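Local coordinates for extracellular ligand-binding receptor (Rhodopseudomonas palustris, PDB 3SG0), which binds benzoylformate and probably related aromatic acids, as the periplasmic solute-binding component of an ABC-type uptake system, at residues 307-310 with 311-314; 43-46 with 47-51; 94-98 with 99-103. All coordinates share one frame; numbering follows the deposited sequence. Where two conformers were deposited one is given.

Contact 1 (307-310 with 311-314); sequences FGVH and LWDS. With 173 (benzoyl-formic acid), chain B.
Gly308 and Trp312 meet through the helix backbone: Trp312 N donates to Gly308 O at 3.1 Å, in the carbonyl plane. One residue on, Asp313 N reaches Val309 O at 2.8 Å and is nearly straight, with an N-H...O angle of 172°. The third bond of the series, Ser314 N to His310 O, is weak. The same oxygen also takes the hydroxyl of that serine in the shorter bond, since Ser314 OG donates to His310 O at 2.8 Å and arrives almost along the C=O axis. The serine torsion explains this: OG stands beside its own backbone N (chi1 -66°), folded back over the preceding turn.

Among the apolar contacts, Val309 CG2 lies 4.2 Å from Trp312 CB, the two side chains crossing at a slant. The indole itself heads away toward helix 283-298, where it meets the ring of Phe291 and touches Arg290, which binds 3-hydroxypyruvate in a structure of this protein, though not in this chain. Asp313 CG comes within 3.5 Å of Val309 O, while its two carboxylate oxygens are held by Asn353 and Asn354, one oxygen to each amide.

These are roughly the first two turns of helix 306-328 in a periplasmic binding protein of the leucine-binding family, and the N-terminal end borders the cleft that holds benzoylformate.

Two rings on this turn meet the ligand's phenyl group. Phe307 CE2 comes within 3.7 Å of C3 of the bound acid, which lies near the plane of the phenylalanine ring, at its edge. His310 CE1 is 4.0 Å from the same carbon, at an oblique angle. In both residues CG stands beside the backbone N, chi1 being -63° in Phe307, and both rings reach the distal end of the phenyl, away from the carboxylate.

Contact 2 (43-46 with 47-51); sequences LGQP and QSKTV
Thr50 OG1 donates to Pro46 O at 2.8 Å, closing a side-chain-to-backbone bond near the end of helix 41-50 in this periplasmic binding protein. The hydroxyl stands beside its own backbone N (chi1 -65°), which turns it back to the preceding carbonyl, and it arrives 32° from the carbonyl plane. Thr50 N makes a second, weak bond to the same oxygen. Upstream the helix bonds are regular, with Ser48 N on Gly44 O at 2.9 Å and Lys49 N on Gln45 O at 3.0 Å. Pro46 has no N-H to give to the turn before it, and the helix is kinked there.

Gln47 lays its extended side chain alongside Leu43 O, CD coming within 3.2 Å. Its amide is bonded at both ends to other parts of the fold: OE1 accepts from Ser97 OG, and NE2 donates to Phe307 O. These bonds fix the rotation of the amide and tie the helix to two neighbouring parts of the pocket wall. Leu43 touches the bound benzoylformate. On the more open side, Gln45 OE1 rests 3.9 Å from Lys49 CE, while Gln45 NE2 is bonded to Ala36 O.

Contact 3 (94-98 with 99-103); sequences IGSSL and TPVSL. With 173 (benzoyl-formic acid), chain B.
Ser102 OG is gripped from several directions. It donates to Leu98 O at 2.8 Å, coming from above the carbonyl plane, and it accepts a weak bond from Ser96 N at 2.9 Å. Thr118 OG1 is a further hydrogen-bond partner. With the hydroxyl beside its own backbone N (chi1 -65°), Ser102 turns back across the first turn of its helix and ties the preceding loop to it. Leu98 O takes a second donor as well, Ser102 N at 2.9 Å, only slightly tilted from the carbonyl plane.

The apolar side of the turn is formed by Val101. Its CG1 is pressed against Ser96, 3.4 Å from CB, tighter than ordinary van der Waals contact, while CG2 packs 4.0 Å from Leu98 CB. The hydroxyl of Ser96 is bonded to Asp70, and that of Ser97 to Gln47 and to the backbone of Ser35.

Strand 92-94, this loop and helix 99-111 form a strand-loop-helix unit of the periplasmic-binding-protein domain. Leu98 holds the N-cap position, and a cis peptide precedes Ser96. Gly95, at phi 142°, adopts backbone angles that in practice only glycine takes up easily.

At the helix N-terminus Thr99 takes both carboxylate oxygens of benzoylformate. Its backbone N donates to O1A of the ligand at 2.7 Å and almost straight, with an N-H...O angle of 176°, and its OG1 donates to O1B, also at 2.7 Å. That hydroxyl is also bonded to Ala122 N, which helps to set its direction. The helix end probably adds a favourable field for the anion. Arg198 NH2 and Ala121 N are also hydrogen-bonded to the ligand, and Ser97 O lies 3.3 Å from ligand carbon C2D.

Overall arrangement
All three contacts are local turns at helix beginnings or along short helices, and all border the benzoylformate cleft. Contact 1 is wholly buried and contact 3 nearly so, whereas contact 2 has a partly exposed flank. They divide the ligand: contact 3 mainly holds the carboxylate with polar donors, contact 1 meets the far end of the phenyl group with rings, and contact 2 contributes the apolar side chain of Leu43. A hydroxyl folded back onto the carbonyl four residues earlier recurs in each; in contact 3 that carbonyl is at the N-cap. Helix 41-50 joins the other two, for Gln47 bonds Phe307 O and Ser97 OG; contacts 1 and 3 themselves meet through Leu311 and Ile94.

Contact 1 (307-310 with 311-314)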
loop_
_atom_site.group_PDB
_atom_site.type_symbol
_atom_site.label_atom_id
_atom_site.label_comp_id
_atom_site.label_asym_id
_atom_site.label_seq_id
_atom_site.Cartn_x
_atom_site.Cartn_y
_atom_site.Cartn_z
ATOM N N PHE A 307 5.591 2.236 4.847
ATOM C CA PHE A 307 5.728 1.422 3.647
ATOM C C PHE A 307 6.549 0.163 3.868
ATOM O O PHE A 307 6.304 -0.849 3.220
ATOM C CB PHE A 307 6.154 2.274 2.453
ATOM C CG PHE A 307 5.120 3.289 2.119
ATOM C CD1 PHE A 307 5.250 4.614 2.513
ATOM C CD2 PHE A 307 3.938 2.887 1.522
ATOM C CE1 PHE A 307 4.230 5.525 2.265
ATOM C CE2 PHE A 307 2.918 3.795 1.280
ATOM C CZ PHE A 307 3.062 5.109 1.654
ATOM N N GLY A 308 7.482 0.198 4.816
ATOM C CA GLY A 308 8.221 -1.002 5.161
ATOM C C GLY A 308 7.321 -2.084 5.744
ATOM O O GLY A 308 7.575 -3.287 5.597
ATOM N N VAL A 309 6.256 -1.661 6.417
ATOM C CA VAL A 309 5.357 -2.615 7.054
ATOM C C VAL A 309 4.564 -3.415 6.027
ATOM O O VAL A 309 4.053 -4.483 6.343
ATOM C CB VAL A 309 4.450 -1.949 8.125
ATOM C CG1 VAL A 309 3.066 -1.611 7.568
ATOM C CG2 VAL A 309 4.325 -2.865 9.335
ATOM N N HIS A 310 4.476 -2.928 4.797
ATOM C CA HIS A 310 3.792 -3.700 3.760
ATOM C C HIS A 310 4.609 -4.931 3.404
ATOM O O HIS A 310 4.046 -5.981 3.076
ATOM C CB HIS A 310 3.465 -2.796 2.570
ATOM C CG HIS A 310 2.584 -1.673 2.985
ATOM N ND1 HIS A 310 2.517 -0.429 2.386
ATOM C CD2 HIS A 310 1.741 -1.636 4.039
ATOM C CE1 HIS A 310 1.652 0.319 3.057
ATOM N NE2 HIS A 310 1.165 -0.395 4.056
ATOM N N LEU A 311 5.931 -4.828 3.501
ATOM C CA LEU A 311 6.783 -6.004 3.359
ATOM C C LEU A 311 6.665 -6.879 4.611
ATOM O O LEU A 311 6.468 -8.094 4.527
ATOM C CB LEU A 311 8.234 -5.592 3.110
ATOM C CG LEU A 311 9.246 -6.737 3.044
ATOM C CD1 LEU A 311 8.830 -7.820 2.060
ATOM C CD2 LEU A 311 10.618 -6.183 2.701
ATOM N N TRP A 312 6.762 -6.254 5.780
ATOM C CA TRP A 312 6.690 -6.985 7.040
ATOM C C TRP A 312 5.404 -7.820 7.153
ATOM O O TRP A 312 5.458 -9.021 7.441
ATOM C CB TRP A 312 6.792 -6.007 8.207
ATOM C CG TRP A 312 6.799 -6.659 9.551
ATOM C CD1 TRP A 312 5.729 -6.867 10.359
ATOM C CD2 TRP A 312 7.935 -7.191 10.241
ATOM N NE1 TRP A 312 6.121 -7.496 11.516
ATOM C CE2 TRP A 312 7.475 -7.701 11.471
ATOM C CE3 TRP A 312 9.299 -7.271 9.945
ATOM C CZ2 TRP A 312 8.327 -8.297 12.401
ATOM C CZ3 TRP A 312 10.143 -7.861 10.874
ATOM C CH2 TRP A 312 9.653 -8.365 12.083
ATOM N N ASP A 313 4.253 -7.181 6.949
ATOM C CA ASP A 313 2.971 -7.869 7.076
ATOM C C ASP A 313 2.848 -8.981 6.022
ATOM O O ASP A 313 2.255 -10.026 6.285
ATOM C CB ASP A 313 1.793 -6.901 6.898
ATOM C CG ASP A 313 1.466 -6.061 8.140
ATOM O OD1 ASP A 313 2.008 -6.303 9.252
ATOM O OD2 ASP A 313 0.611 -5.150 7.967
ATOM N N SER A 314 3.366 -8.750 4.815
ATOM C CA SER A 314 3.355 -9.810 3.807
ATOM C C SER A 314 4.103 -11.031 4.327
ATOM O O SER A 314 3.659 -12.171 4.157
ATOM C CB SER A 314 3.995 -9.341 2.498
ATOM O OG SER A 314 3.235 -8.323 1.871
HETATM O O1B 173 B . -0.513 1.355 -5.192
HETATM C C1 173 B . 0.131 2.332 -5.468
HETATM O O1A 173 B . 0.432 2.704 -6.773
HETATM C C2 173 B . 0.455 3.352 -4.410
HETATM O O2 173 B . 0.853 4.436 -4.716
HETATM C C1G 173 B . 0.318 2.924 -2.982
HETATM C C2D 173 B . 0.872 1.567 -2.558
HETATM C C2E 173 B . 0.719 1.106 -1.124
HETATM C C3 173 B . -0.006 2.006 -0.125
HETATM C C1E 173 B . -0.560 3.368 -0.584
HETATM C C1D 173 B . -0.399 3.845 -2.013
#

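Contact 2 (43-46 with 47-51)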
loop_
_atom_site.group_PDB
_atom_site.type_symbol
_atom_site.label_atom_id
_atom_site.label_comp_id
_atom_site.label_asym_id
_atom_site.label_seq_id
_atom_site.Cartn_x
_atom_site.Cartn_y
_atom_site.Cartn_z
ATOM N N LEU A 43 8.143 4.779 -1.004
ATOM C CA LEU A 43 7.501 3.509 -0.683
ATOM C C LEU A 43 8.520 2.369 -0.711
ATOM O O LEU A 43 8.591 1.557 0.214
ATOM C CB LEU A 43 6.321 3.213 -1.621
ATOM C CG LEU A 43 5.147 4.202 -1.587
ATOM C CD1 LEU A 43 5.406 5.460 -2.430
ATOM C CD2 LEU A 43 3.856 3.534 -2.038
ATOM N N GLY A 44 9.322 2.294 -1.769
ATOM C CA GLY A 44 10.229 1.172 -1.925
ATOM C C GLY A 44 11.491 1.210 -1.090
ATOM O O GLY A 44 12.021 0.157 -0.731
ATOM N N GLN A 45 12.001 2.395 -0.780
ATOM C CA GLN A 45 13.190 2.461 0.063
ATOM C C GLN A 45 12.950 1.887 1.466
ATOM O O GLN A 45 13.762 1.116 1.960
ATOM C CB GLN A 45 13.761 3.877 0.120
ATOM C CG GLN A 45 14.648 4.199 -1.047
ATOM C CD GLN A 45 15.995 3.501 -0.959
ATOM O OE1 GLN A 45 16.577 3.374 0.124
ATOM N NE2 GLN A 45 16.495 3.039 -2.097
ATOM N N PRO A 46 11.828 2.249 2.113
ATOM C CA PRO A 46 11.516 1.629 3.407
ATOM C C PRO A 46 11.437 0.104 3.306
ATOM O O PRO A 46 11.850 -0.605 4.226
ATOM C CB PRO A 46 10.143 2.227 3.739
ATOM C CG PRO A 46 10.212 3.596 3.133
ATOM C CD PRO A 46 10.934 3.385 1.825
ATOM N N GLN A 47 10.896 -0.394 2.203
ATOM C CA GLN A 47 10.807 -1.833 1.977
ATOM C C GLN A 47 12.203 -2.440 1.840
ATOM O O GLN A 47 12.502 -3.463 2.445
ATOM C CB GLN A 47 9.904 -2.112 0.778
ATOM C CG GLN A 47 8.465 -1.720 1.110
ATOM C CD GLN A 47 7.593 -1.428 -0.084
ATOM O OE1 GLN A 47 8.006 -1.559 -1.243
ATOM N NE2 GLN A 47 6.366 -1.015 0.193
ATOM N N SER A 48 13.074 -1.783 1.089
ATOM C CA SER A 48 14.446 -2.252 0.931
ATOM C C SER A 48 15.144 -2.368 2.284
ATOM O O SER A 48 15.884 -3.319 2.540
ATOM C CB SER A 48 15.215 -1.292 0.029
ATOM O OG SER A 48 16.523 -1.773 -0.221
ATOM N N LYS A 49 14.905 -1.395 3.160
ATOM C CA LYS A 49 15.534 -1.377 4.478
ATOM C C LYS A 49 14.937 -2.381 5.448
ATOM O O LYS A 49 15.560 -2.749 6.440
ATOM C CB LYS A 49 15.484 0.025 5.075
ATOM C CG LYS A 49 16.334 1.030 4.320
ATOM C CD LYS A 49 16.208 2.435 4.887
ATOM C CE LYS A 49 16.904 3.449 3.988
ATOM N NZ LYS A 49 16.611 4.846 4.419
ATOM N N THR A 50 13.730 -2.840 5.146
ATOM C CA THR A 50 13.054 -3.824 5.981
ATOM C C THR A 50 13.572 -5.246 5.749
ATOM O O THR A 50 13.465 -6.097 6.629
ATOM C CB THR A 50 11.527 -3.729 5.771
ATOM O OG1 THR A 50 11.082 -2.452 6.245
ATOM C CG2 THR A 50 10.770 -4.824 6.501
ATOM N N VAL A 51 14.160 -5.497 4.578
ATOM C CA VAL A 51 14.614 -6.846 4.248
ATOM C C VAL A 51 15.514 -7.430 5.340
ATOM O O VAL A 51 15.346 -8.584 5.736
ATOM C CB VAL A 51 15.330 -6.883 2.879
ATOM C CG1 VAL A 51 15.871 -8.282 2.592
ATOM C CG2 VAL A 51 14.380 -6.445 1.775
#

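Contact 3 (94-98 with 99-103)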
loop_
_atom_site.group_PDB
_atom_site.type_symbol
_atom_site.label_atom_id
_atom_site.label_comp_id
_atom_site.label_asym_id
_atom_site.label_seq_id
_atom_site.Cartn_x
_atom_site.Cartn_y
_atom_site.Cartn_z
ATOM N N ILE A 94 7.409 -11.251 -3.851
ATOM C CA ILE A 94 6.798 -10.120 -3.173
ATOM C C ILE A 94 7.063 -8.861 -3.991
ATOM O O ILE A 94 8.200 -8.624 -4.416
ATOM C CB ILE A 94 7.358 -9.965 -1.744
ATOM C CG1 ILE A 94 7.148 -11.267 -0.950
ATOM C CG2 ILE A 94 6.743 -8.757 -1.062
ATOM C CD1 ILE A 94 7.612 -11.201 0.496
ATOM N N GLY A 95 6.025 -8.073 -4.240
ATOM C CA GLY A 95 6.179 -6.795 -4.919
ATOM C C GLY A 95 5.044 -6.494 -5.881
ATOM O O GLY A 95 4.063 -7.245 -5.967
ATOM N N SER A 96 5.115 -5.365 -6.581
ATOM C CA SER A 96 6.055 -4.296 -6.307
ATOM C C SER A 96 5.416 -3.339 -5.292
ATOM O O SER A 96 4.499 -3.713 -4.549
ATOM C CB SER A 96 6.402 -3.596 -7.624
ATOM O OG SER A 96 7.317 -2.524 -7.439
ATOM N N SER A 97 5.915 -2.106 -5.269
ATOM C CA SER A 97 5.464 -1.078 -4.340
ATOM C C SER A 97 4.272 -0.287 -4.849
ATOM O O SER A 97 3.545 0.313 -4.053
ATOM C CB SER A 97 6.589 -0.075 -4.109
ATOM O OG SER A 97 7.812 -0.698 -3.756
ATOM N N LEU A 98 4.125 -0.237 -6.170
ATOM C CA LEU A 98 3.145 0.627 -6.827
ATOM C C LEU A 98 2.213 -0.204 -7.680
ATOM O O LEU A 98 2.591 -1.273 -8.164
ATOM C CB LEU A 98 3.825 1.653 -7.737
ATOM C CG LEU A 98 5.069 2.363 -7.218
ATOM C CD1 LEU A 98 5.575 3.377 -8.248
ATOM C CD2 LEU A 98 4.804 3.028 -5.884
ATOM N N THR A 99 1.012 0.309 -7.897
ATOM C CA THR A 99 0.008 -0.400 -8.666
ATOM C C THR A 99 0.398 -0.634 -10.134
ATOM O O THR A 99 0.337 -1.769 -10.603
ATOM C CB THR A 99 -1.366 0.286 -8.536
ATOM O OG1 THR A 99 -1.835 0.145 -7.191
ATOM C CG2 THR A 99 -2.370 -0.341 -9.473
ATOM N N PRO A 100 0.802 0.411 -10.878
ATOM C CA PRO A 100 1.160 0.168 -12.282
ATOM C C PRO A 100 2.313 -0.827 -12.423
ATOM O O PRO A 100 2.384 -1.585 -13.394
ATOM C CB PRO A 100 1.580 1.561 -12.789
ATOM C CG PRO A 100 1.863 2.375 -11.554
ATOM C CD PRO A 100 0.928 1.835 -10.513
ATOM N N VAL A 101 3.224 -0.807 -11.465
ATOM C CA VAL A 101 4.393 -1.673 -11.500
ATOM C C VAL A 101 4.014 -3.113 -11.159
ATOM O O VAL A 101 4.586 -4.067 -11.694
ATOM C CB VAL A 101 5.493 -1.134 -10.564
ATOM C CG1 VAL A 101 6.726 -1.986 -10.642
ATOM C CG2 VAL A 101 5.821 0.313 -10.918
ATOM N N SER A 102 3.027 -3.267 -10.279
ATOM C CA SER A 102 2.585 -4.585 -9.820
ATOM C C SER A 102 1.660 -5.314 -10.784
ATOM O O SER A 102 1.645 -6.541 -10.816
ATOM C CB SER A 102 1.867 -4.458 -8.482
ATOM O OG SER A 102 2.749 -4.006 -7.472
ATOM N N LEU A 103 0.861 -4.571 -11.541
ATOM C CA LEU A 103 -0.134 -5.197 -12.405
ATOM C C LEU A 103 0.404 -6.308 -13.317
ATOM O O LEU A 103 -0.181 -7.386 -13.363
ATOM C CB LEU A 103 -0.897 -4.144 -13.214
ATOM C CG LEU A 103 -2.066 -3.506 -12.472
ATOM C CD1 LEU A 103 -2.524 -2.233 -13.177
ATOM C CD2 LEU A 103 -3.213 -4.502 -12.327
HETATM O O1B 173 B . -0.513 1.355 -5.192
HETATM C C1 173 B . 0.131 2.332 -5.468
HETATM O O1A 173 B . 0.432 2.704 -6.773
HETATM C C2 173 B . 0.455 3.352 -4.410
HETATM O O2 173 B . 0.853 4.436 -4.716
HETATM C C1G 173 B . 0.318 2.924 -2.982
HETATM C C2D 173 B . 0.872 1.567 -2.558
HETATM C C2E 173 B . 0.719 1.106 -1.124
HETATM C C3 173 B . -0.006 2.006 -0.125
HETATM C C1E 173 B . -0.560 3.368 -0.584
HETATM C C1D 173 B . -0.399 3.845 -2.013
#